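Local coordinates for protein spermidine N1-acetyltransferase (Vibrio cholerae O1 biovar El Tor, PDB 6DAU) that acetylates polyamines such as spermidine and spermine, probably with acetyl-CoA as the acetyl donor, as expected of a GNAT-fold N-acetyltransferase, at residues L70-E75 and E84-I89. The protein carries 2 engineered substitutions. Numbering follows the deposited sequence.
Sequences LVELIE and EFQIII
The F85 ring meets V71 and L73 at its edge, near the ring plane: V71 CG1 lies 4.1 Å from F85 CE1, while L73 CD2 rests 4.0 Å from F85 CB. With CG anti to the backbone N (chi1 156°), the ring is carried along its own strand toward V71. I87 extends this apolar face, where branched residues and a flat aromatic suit a sheet surface buried under a helix. Six backbone hydrogen bonds tie the antiparallel strands of this hairpin, two each at the pairs L70–I88, E72–Q86 and I74–E84; V71–I87 and L73–F85 are the non-hydrogen-bonded pairs between them.

The other face runs from apolar at L70 and I88, where L70 CD2 approaches I88 CD1 at 4.3 Å, to polar at E72, Q86 and E84. I74 lies alongside E84, its CG1 3.9 Å from E84 CB. Q86 NE2 gives a 2.8 Å hydrogen bond to E84 OE2 from above the carboxylate plane, and E84 OE2 is also weakly bonded to H122. The reach of a long acid suits E72, whose OE1 forms a salt bridge with R57.

In the central GNAT sheet, strands 56-61 and 118-124 flank this hairpin. Helix 98-112 packs on the V71, L73, F85 and I87 face, whereas helix 15-24 meets L70 and I88 on the opposite one.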
loop_
_atom_site.group_PDB
_atom_site.type_symbol
_atom_site.label_atom_id
_atom_site.label_comp_id
_atom_site.label_asym_id
_atom_site.label_seq_id
_atom_site.Cartn_x
_atom_site.Cartn_y
_atom_site.Cartn_z
ATOM N N LEU C 70 -20.771 -29.704 12.171
ATOM C CA LEU C 70 -19.850 -28.670 12.625
ATOM C C LEU C 70 -20.055 -28.349 14.122
ATOM O O LEU C 70 -21.200 -28.231 14.576
ATOM C CB LEU C 70 -20.074 -27.426 11.785
ATOM C CG LEU C 70 -19.284 -26.146 12.104
ATOM C CD1 LEU C 70 -17.828 -26.334 11.698
ATOM C CD2 LEU C 70 -19.913 -24.965 11.377
ATOM N N VAL C 71 -18.952 -28.258 14.858
ATOM C CA VAL C 71 -18.941 -27.738 16.226
ATOM C C VAL C 71 -18.240 -26.372 16.182
ATOM O O VAL C 71 -17.130 -26.255 15.633
ATOM C CB VAL C 71 -18.192 -28.720 17.152
ATOM C CG1 VAL C 71 -17.835 -28.071 18.464
ATOM C CG2 VAL C 71 -19.081 -29.948 17.408
ATOM N N GLU C 72 -18.899 -25.352 16.714
ATOM C CA GLU C 72 -18.436 -23.964 16.660
ATOM C C GLU C 72 -18.376 -23.396 18.083
ATOM O O GLU C 72 -19.375 -23.445 18.800
ATOM C CB GLU C 72 -19.435 -23.083 15.930
ATOM C CG GLU C 72 -19.453 -23.061 14.442
ATOM C CD GLU C 72 -20.201 -21.837 13.899
ATOM O OE1 GLU C 72 -19.920 -21.468 12.745
ATOM O OE2 GLU C 72 -21.012 -21.190 14.605
ATOM N N LEU C 73 -17.232 -22.827 18.456
ATOM C CA LEU C 73 -17.160 -21.968 19.620
ATOM C C LEU C 73 -16.901 -20.557 19.131
ATOM O O LEU C 73 -15.958 -20.322 18.362
ATOM C CB LEU C 73 -16.036 -22.401 20.564
ATOM C CG LEU C 73 -16.031 -23.830 21.152
ATOM C CD1 LEU C 73 -14.781 -23.983 22.000
ATOM C CD2 LEU C 73 -17.274 -24.069 21.982
ATOM N N ILE C 74 -17.767 -19.627 19.522
ATOM C CA ILE C 74 -17.615 -18.230 19.154
ATOM C C ILE C 74 -17.606 -17.341 20.393
ATOM O O ILE C 74 -17.869 -17.828 21.499
ATOM C CB ILE C 74 -18.679 -17.786 18.115
ATOM C CG1 ILE C 74 -20.096 -17.704 18.700
ATOM C CG2 ILE C 74 -18.626 -18.696 16.864
ATOM C CD1 ILE C 74 -21.104 -17.055 17.736
ATOM N N GLU C 75 -17.265 -16.056 20.219
ATOM C CA GLU C 75 -17.206 -15.099 21.312
ATOM C C GLU C 75 -16.325 -15.598 22.441
ATOM O O GLU C 75 -16.637 -15.361 23.594
ATOM C CB GLU C 75 -18.636 -14.828 21.870
ATOM C CG GLU C 75 -19.587 -14.283 20.810
ATOM C CD GLU C 75 -19.743 -12.789 20.971
ATOM O OE1 GLU C 75 -20.292 -12.432 22.034
ATOM O OE2 GLU C 75 -19.356 -11.944 20.104
ATOM N N GLU C 84 -19.604 -19.066 23.435
ATOM C CA GLU C 84 -20.866 -19.532 22.927
ATOM C C GLU C 84 -20.642 -20.723 22.006
ATOM O O GLU C 84 -19.762 -20.697 21.131
ATOM C CB GLU C 84 -21.613 -18.421 22.205
ATOM C CG GLU C 84 -22.945 -18.893 21.603
ATOM C CD GLU C 84 -23.689 -17.805 20.850
ATOM O OE1 GLU C 84 -23.354 -16.602 20.993
ATOM O OE2 GLU C 84 -24.644 -18.170 20.122
ATOM N N PHE C 85 -21.437 -21.761 22.222
ATOM C CA PHE C 85 -21.322 -23.010 21.493
ATOM C C PHE C 85 -22.511 -23.146 20.527
ATOM O O PHE C 85 -23.652 -22.769 20.851
ATOM C CB PHE C 85 -21.233 -24.183 22.510
ATOM C CG PHE C 85 -21.661 -25.502 21.974
ATOM C CD1 PHE C 85 -20.822 -26.259 21.143
ATOM C CD2 PHE C 85 -22.916 -26.006 22.285
ATOM C CE1 PHE C 85 -21.249 -27.479 20.607
ATOM C CE2 PHE C 85 -23.362 -27.227 21.753
ATOM C CZ PHE C 85 -22.534 -27.971 20.924
ATOM N N GLN C 86 -22.240 -23.658 19.336
ATOM C CA GLN C 86 -23.286 -24.052 18.396
ATOM C C GLN C 86 -22.851 -25.354 17.736
ATOM O O GLN C 86 -21.650 -25.615 17.538
ATOM C CB GLN C 86 -23.490 -22.988 17.322
ATOM C CG GLN C 86 -24.125 -21.696 17.858
ATOM C CD GLN C 86 -23.881 -20.453 16.991
ATOM O OE1 GLN C 86 -23.527 -20.552 15.811
ATOM N NE2 GLN C 86 -24.079 -19.259 17.586
ATOM N N ILE C 87 -23.840 -26.159 17.371
ATOM C CA ILE C 87 -23.615 -27.372 16.630
ATOM C C ILE C 87 -24.577 -27.400 15.425
ATOM O O ILE C 87 -25.739 -27.041 15.560
ATOM C CB ILE C 87 -23.746 -28.586 17.554
ATOM C CG1 ILE C 87 -23.433 -29.864 16.793
ATOM C CG2 ILE C 87 -25.125 -28.647 18.203
ATOM C CD1 ILE C 87 -23.565 -31.114 17.604
ATOM N N ILE C 88 -24.082 -27.773 14.246
ATOM C CA ILE C 88 -24.958 -28.038 13.102
ATOM C C ILE C 88 -24.672 -29.460 12.635
ATOM O O ILE C 88 -23.512 -29.806 12.363
ATOM C CB ILE C 88 -24.753 -27.051 11.917
ATOM C CG1 ILE C 88 -24.630 -25.593 12.402
ATOM C CG2 ILE C 88 -25.899 -27.195 10.927
ATOM C CD1 ILE C 88 -24.189 -24.566 11.370
ATOM N N ILE C 89 -25.706 -30.282 12.559
ATOM C CA ILE C 89 -25.583 -31.609 11.966
ATOM C C ILE C 89 -26.223 -31.540 10.591
ATOM O O ILE C 89 -27.322 -31.011 10.462
ATOM C CB ILE C 89 -26.244 -32.664 12.874
ATOM C CG1 ILE C 89 -25.518 -32.703 14.225
ATOM C CG2 ILE C 89 -26.252 -34.056 12.211
ATOM C CD1 ILE C 89 -26.348 -33.326 15.313
#